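Local coordinates for putative capsid protein of prophage (Escherichia coli CFT073, PDB 3BQW) that probably forms the protein shell of a phage head as a prophage-encoded major capsid protein, although its function has not been established, at residues Ala134-Leu139 against Ser333-Val338; Glu167-Glu172 against Lys344-Lys349. One frame throughout, in Å; residues are numbered along the deposited sequence.

Contact 1. Residues Ala134-Leu139 against Ser333-Val338; sequences ARVEWL and SAPQPV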
loop_
_atom_site.group_PDB
_atom_site.type_symbol
_atom_site.label_atom_id
_atom_site.label_comp_id
_atom_site.label_asym_id
_atom_site.label_seq_id
_atom_site.Cartn_x
_atom_site.Cartn_y
_atom_site.Cartn_z
ATOM N N ALA A 134 -2.015 3.121 -3.842
ATOM C CA ALA A 134 -1.055 4.008 -3.221
ATOM C C ALA A 134 -1.497 4.442 -1.829
ATOM O O ALA A 134 -0.704 4.420 -0.900
ATOM C CB ALA A 134 -0.829 5.230 -4.110
ATOM N N ARG A 135 -2.765 4.820 -1.676
ATOM C CA ARG A 135 -3.316 5.099 -0.345
ATOM C C ARG A 135 -3.237 3.876 0.550
ATOM O O ARG A 135 -2.874 3.980 1.707
ATOM C CB ARG A 135 -4.759 5.611 -0.432
ATOM C CG ARG A 135 -5.519 5.669 0.937
ATOM C CD ARG A 135 -5.278 6.951 1.627
ATOM N NE ARG A 135 -5.686 8.012 0.727
ATOM C CZ ARG A 135 -5.306 9.282 0.795
ATOM N NH1 ARG A 135 -4.490 9.716 1.776
ATOM N NH2 ARG A 135 -5.768 10.128 -0.140
ATOM N N VAL A 136 -3.585 2.718 0.023
ATOM C CA VAL A 136 -3.492 1.500 0.786
ATOM C C VAL A 136 -2.054 1.209 1.245
ATOM O O VAL A 136 -1.856 0.776 2.384
ATOM C CB VAL A 136 -4.083 0.297 0.007
ATOM C CG1 VAL A 136 -3.803 -1.011 0.713
ATOM C CG2 VAL A 136 -5.572 0.464 -0.170
ATOM N N GLU A 137 -1.069 1.447 0.379
ATOM C CA GLU A 137 0.340 1.175 0.707
ATOM C C GLU A 137 0.831 2.130 1.760
ATOM O O GLU A 137 1.603 1.729 2.636
ATOM C CB GLU A 137 1.239 1.262 -0.538
ATOM C CG GLU A 137 2.745 1.050 -0.328
ATOM C CD GLU A 137 3.142 -0.394 -0.063
ATOM O OE1 GLU A 137 2.250 -1.245 0.122
ATOM O OE2 GLU A 137 4.370 -0.686 0.021
ATOM N N TRP A 138 0.401 3.387 1.659
ATOM C CA TRP A 138 0.697 4.407 2.646
ATOM C C TRP A 138 0.167 3.971 4.010
ATOM O O TRP A 138 0.875 4.002 4.993
ATOM C CB TRP A 138 0.071 5.740 2.221
ATOM C CG TRP A 138 0.281 6.851 3.170
ATOM C CD1 TRP A 138 1.469 7.488 3.443
ATOM C CD2 TRP A 138 -0.712 7.489 3.984
ATOM N NE1 TRP A 138 1.271 8.462 4.380
ATOM C CE2 TRP A 138 -0.060 8.490 4.726
ATOM C CE3 TRP A 138 -2.093 7.297 4.168
ATOM C CZ2 TRP A 138 -0.748 9.324 5.635
ATOM C CZ3 TRP A 138 -2.782 8.123 5.050
ATOM C CH2 TRP A 138 -2.102 9.114 5.794
ATOM N N LEU A 139 -1.095 3.539 4.037
ATOM C CA LEU A 139 -1.693 3.016 5.236
ATOM C C LEU A 139 -0.937 1.781 5.742
ATOM O O LEU A 139 -0.717 1.667 6.919
ATOM C CB LEU A 139 -3.173 2.689 4.994
ATOM C CG LEU A 139 -4.120 3.887 4.895
ATOM C CD1 LEU A 139 -5.531 3.436 4.456
ATOM C CD2 LEU A 139 -4.169 4.648 6.179
ATOM N N SER A 333 -13.943 3.058 -3.828
ATOM C CA SER A 333 -13.272 2.031 -2.999
ATOM C C SER A 333 -13.155 2.491 -1.536
ATOM O O SER A 333 -12.977 3.678 -1.272
ATOM C CB SER A 333 -11.867 1.737 -3.540
ATOM O OG SER A 333 -11.347 0.536 -3.003
ATOM N N ALA A 334 -13.223 1.541 -0.603
ATOM C CA ALA A 334 -13.127 1.837 0.840
ATOM C C ALA A 334 -12.212 0.828 1.523
ATOM O O ALA A 334 -12.653 0.068 2.360
ATOM C CB ALA A 334 -14.538 1.845 1.496
ATOM N N PRO A 335 -10.926 0.835 1.164
ATOM C CA PRO A 335 -9.930 -0.091 1.695
ATOM C C PRO A 335 -9.323 0.321 3.028
ATOM O O PRO A 335 -9.149 1.518 3.307
ATOM C CB PRO A 335 -8.846 -0.071 0.622
ATOM C CG PRO A 335 -8.883 1.339 0.106
ATOM C CD PRO A 335 -10.326 1.757 0.171
ATOM N N GLN A 336 -8.989 -0.692 3.830
ATOM C CA GLN A 336 -8.257 -0.523 5.080
ATOM C C GLN A 336 -7.394 -1.766 5.326
ATOM O O GLN A 336 -7.935 -2.868 5.426
ATOM C CB GLN A 336 -9.239 -0.397 6.246
ATOM C CG GLN A 336 -8.576 -0.262 7.625
ATOM C CD GLN A 336 -7.594 0.891 7.697
ATOM O OE1 GLN A 336 -7.925 2.013 7.301
ATOM N NE2 GLN A 336 -6.379 0.627 8.207
ATOM N N PRO A 337 -6.057 -1.606 5.366
ATOM C CA PRO A 337 -5.180 -2.706 5.758
ATOM C C PRO A 337 -5.403 -3.151 7.213
ATOM O O PRO A 337 -5.595 -2.327 8.103
ATOM C CB PRO A 337 -3.764 -2.145 5.562
ATOM C CG PRO A 337 -3.921 -0.909 4.836
ATOM C CD PRO A 337 -5.300 -0.419 4.945
ATOM N N VAL A 338 -5.441 -4.462 7.411
ATOM C CA VAL A 338 -5.596 -5.042 8.725
ATOM C C VAL A 338 -4.470 -6.058 8.893
ATOM O O VAL A 338 -4.402 -7.008 8.118
ATOM C CB VAL A 338 -6.961 -5.745 8.892
ATOM C CG1 VAL A 338 -7.062 -6.347 10.278
ATOM C CG2 VAL A 338 -8.110 -4.746 8.638
#

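Contact 2. Residues Glu167-Glu172 against Lys344-Lys349; sequences EKNIIE and KFVTVK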
loop_
_atom_site.group_PDB
_atom_site.type_symbol
_atom_site.label_atom_id
_atom_site.label_comp_id
_atom_site.label_asym_id
_atom_site.label_seq_id
_atom_site.Cartn_x
_atom_site.Cartn_y
_atom_site.Cartn_z
ATOM N N GLU A 167 6.191 -0.374 22.002
ATOM C CA GLU A 167 7.182 0.691 21.887
ATOM C C GLU A 167 8.596 0.204 21.610
ATOM O O GLU A 167 9.332 0.837 20.865
ATOM C CB GLU A 167 7.195 1.554 23.162
ATOM C CG GLU A 167 5.947 2.399 23.335
ATOM C CD GLU A 167 6.072 3.474 24.437
ATOM O OE1 GLU A 167 6.849 3.294 25.418
ATOM O OE2 GLU A 167 5.370 4.513 24.292
ATOM N N LYS A 168 8.973 -0.904 22.233
ATOM C CA LYS A 168 10.277 -1.526 21.998
ATOM C C LYS A 168 10.468 -1.967 20.529
ATOM O O LYS A 168 11.589 -2.270 20.113
ATOM C CB LYS A 168 10.433 -2.751 22.893
ATOM C CG LYS A 168 9.591 -3.977 22.399
ATOM C CD LYS A 168 9.572 -5.122 23.424
ATOM C CE LYS A 168 8.815 -6.301 22.890
ATOM N NZ LYS A 168 9.471 -6.830 21.657
ATOM N N ASN A 169 9.371 -2.054 19.773
ATOM C CA ASN A 169 9.434 -2.464 18.349
ATOM C C ASN A 169 9.814 -1.328 17.401
ATOM O O ASN A 169 10.066 -1.562 16.231
ATOM C CB ASN A 169 8.106 -3.072 17.894
ATOM C CG ASN A 169 7.912 -4.472 18.393
ATOM O OD1 ASN A 169 7.506 -5.360 17.630
ATOM N ND2 ASN A 169 8.211 -4.697 19.663
ATOM N N ILE A 170 9.820 -0.100 17.910
ATOM C CA ILE A 170 10.173 1.065 17.129
ATOM C C ILE A 170 11.447 1.582 17.753
ATOM O O ILE A 170 11.435 2.073 18.871
ATOM C CB ILE A 170 9.075 2.161 17.157
ATOM C CG1 ILE A 170 7.776 1.665 16.547
ATOM C CG2 ILE A 170 9.503 3.421 16.377
ATOM C CD1 ILE A 170 6.588 2.636 16.827
ATOM N N ILE A 171 12.546 1.454 17.023
ATOM C CA ILE A 171 13.874 1.650 17.578
ATOM C C ILE A 171 14.541 2.816 16.863
ATOM O O ILE A 171 14.395 2.979 15.664
ATOM C CB ILE A 171 14.733 0.372 17.387
ATOM C CG1 ILE A 171 14.112 -0.830 18.138
ATOM C CG2 ILE A 171 16.185 0.622 17.787
ATOM C CD1 ILE A 171 14.866 -2.192 17.943
ATOM N N GLU A 172 15.268 3.633 17.600
ATOM C CA GLU A 172 16.079 4.669 16.977
ATOM C C GLU A 172 17.532 4.474 17.338
ATOM O O GLU A 172 17.852 4.352 18.500
ATOM C CB GLU A 172 15.623 6.049 17.424
ATOM C CG GLU A 172 14.253 6.377 16.892
ATOM C CD GLU A 172 13.859 7.828 17.116
ATOM O OE1 GLU A 172 14.519 8.509 17.931
ATOM O OE2 GLU A 172 12.882 8.284 16.474
ATOM N N LYS A 344 5.089 -8.463 15.297
ATOM C CA LYS A 344 6.145 -9.111 14.530
ATOM C C LYS A 344 6.857 -8.186 13.542
ATOM O O LYS A 344 7.525 -8.665 12.616
ATOM C CB LYS A 344 5.543 -10.306 13.795
ATOM C CG LYS A 344 4.997 -11.372 14.710
ATOM C CD LYS A 344 4.423 -12.540 13.877
ATOM C CE LYS A 344 4.041 -13.736 14.785
ATOM N NZ LYS A 344 2.823 -14.406 14.255
ATOM N N PHE A 345 6.709 -6.875 13.728
ATOM C CA PHE A 345 7.391 -5.861 12.924
ATOM C C PHE A 345 8.287 -5.040 13.824
ATOM O O PHE A 345 7.858 -4.608 14.895
ATOM C CB PHE A 345 6.363 -4.940 12.285
ATOM C CG PHE A 345 5.486 -5.629 11.289
ATOM C CD1 PHE A 345 5.977 -5.947 10.017
ATOM C CD2 PHE A 345 4.193 -5.967 11.606
ATOM C CE1 PHE A 345 5.191 -6.566 9.107
ATOM C CE2 PHE A 345 3.398 -6.598 10.691
ATOM C CZ PHE A 345 3.892 -6.898 9.431
ATOM N N VAL A 346 9.547 -4.875 13.424
ATOM C CA VAL A 346 10.470 -3.992 14.105
ATOM C C VAL A 346 10.933 -2.943 13.088
ATOM O O VAL A 346 11.368 -3.279 12.000
ATOM C CB VAL A 346 11.683 -4.784 14.684
ATOM C CG1 VAL A 346 12.714 -3.838 15.301
ATOM C CG2 VAL A 346 11.208 -5.879 15.710
ATOM N N THR A 347 10.831 -1.672 13.443
ATOM C CA THR A 347 11.307 -0.575 12.579
ATOM C C THR A 347 12.477 0.174 13.261
ATOM O O THR A 347 12.416 0.532 14.444
ATOM C CB THR A 347 10.161 0.404 12.231
ATOM O OG1 THR A 347 9.107 -0.327 11.586
ATOM C CG2 THR A 347 10.632 1.561 11.319
ATOM N N VAL A 348 13.537 0.390 12.496
ATOM C CA VAL A 348 14.732 1.038 13.002
ATOM C C VAL A 348 15.064 2.268 12.172
ATOM O O VAL A 348 15.125 2.194 10.949
ATOM C CB VAL A 348 15.941 0.086 13.069
ATOM C CG1 VAL A 348 17.171 0.768 13.818
ATOM C CG2 VAL A 348 15.541 -1.229 13.733
ATOM N N LYS A 349 15.190 3.408 12.856
ATOM C CA LYS A 349 15.689 4.647 12.264
ATOM C C LYS A 349 17.189 4.693 12.456
ATOM O O LYS A 349 17.675 4.784 13.578
ATOM C CB LYS A 349 15.043 5.850 12.934
ATOM C CG LYS A 349 15.277 7.183 12.254
ATOM C CD LYS A 349 14.605 8.296 13.041
ATOM C CE LYS A 349 15.127 9.664 12.640
ATOM N NZ LYS A 349 14.601 10.025 11.294
#

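Contact 1. Residues Ala134-Leu139 against Ser333-Val338
The fold is consistent with the HK97-type phage coat. In that fold a long spine helix lies over the beta-sheet of the peripheral domain, and helix 113-146 and strand 327-338 probably play these two parts. Their segments run roughly the same way, at 30°, with axes 7.9 Å apart at the closest point. No hydrogen bond joins them. Two helix side chains one turn apart, Val136 and Leu139, meet two prolines of alternate strand positions, Pro335 and Pro337. In both prolines the bond to CB points toward the helix.

Val136 straddles the two rings. Its CG1 is anti to the backbone N (chi1 172°) and reaches Pro337 CG at a looser 4.1 Å. Its CG2 lies beside the backbone N and presses on the ring of Pro335, crossing it obliquely. Val136 CG2 is 3.4 Å from both CB and CG of Pro335, tighter than normal carbon contact.

Leu139 lies across Pro337 at about a right angle. Its CB sits 3.7 Å from Pro337 CG, and its CD1 packs against the CD corner of the same ring. Pro337 CG also comes 3.6 Å from the backbone O of Val136, so this ring tip fits between the two helix residues.

Val293 of strand 292-295 touches both Val136 and Pro335, while Ile132, one turn earlier on the helix, also covers Pro335. All the touching residues are buried. Gln336 starts away from the helix, but its chain bends at chi2 (55°) and brings OE1 to 4.0 Å from Leu139 CD1. The amide is held on its own strand: Gln336 NE2 donates to a lone pair of Pro337 O, at 3.1 Å and in the carbonyl plane.

Contact 2. Residues Glu167-Glu172 against Lys344-Lys349
Strands 170-172 and 346-349 form a parallel pair in a mixed beta-sheet. Ile170 is level with Thr347, Ile171 with Val348 and Glu172 with Lys349.

Three backbone hydrogen bonds hold the pair. Thr347 uses both its N and its O: N donates to Asn169 O at 2.9 Å, and O accepts from Ile171 N at 2.7 Å. Both bonds arrive nearly along the C=O axis. Lys349 N then donates to Ile171 O at 2.9 Å, in the carbonyl plane. Ile171 thus bonds to the residues flanking Val348, as parallel strands require. The same carbonyl oxygens also take weaker CA-H...O contacts, such as Val348 CA to Ile171 O at 3.3 Å.

The apolar contacts are on the face of Ile171 and Val348. These two side chains lie side by side and point the same way, with Ile171 CB 4.1 Å from Val348 CG2. The CG1 branch of Ile171 is anti to the carbonyl carbon (chi1 -62°) and ends in CD1, 3.8 Å from Val346 CG1, where the two side chains cross obliquely.

On the other face, the exposed Glu172 and Lys349 run alongside each other. They touch through the lysine chain, Glu172 OE2 to Lys349 CD at 3.8 Å. The ammonium bends away at chi4 (73°) and forms a salt bridge with Asp280.

Strand 281-285 pairs antiparallel with 346-349 on its other edge. Tyr196 of helix 190-198 covers Ile171 and Val348, while Thr145 of helix 113-146 touches Thr347.

Overall arrangement
Contacts 1 and 2 do not touch. Their centres are about 22 Å apart and their nearest atoms about 8 Å. Contact 1 is near the middle of the chain, about 6 Å from its centre, while contact 2 lies farther out, at about 20 Å. Strands 327-338 and 346-349 follow each other in sequence but belong to different sheets. Helix 113-146 connects the two regions: its 134-139 part packs in contact 1, and Val144, closer to its end, touches Phe345 of contact 2. The segments alternate along the chain, so the C-terminal part returns to both the helix and strand 170-172.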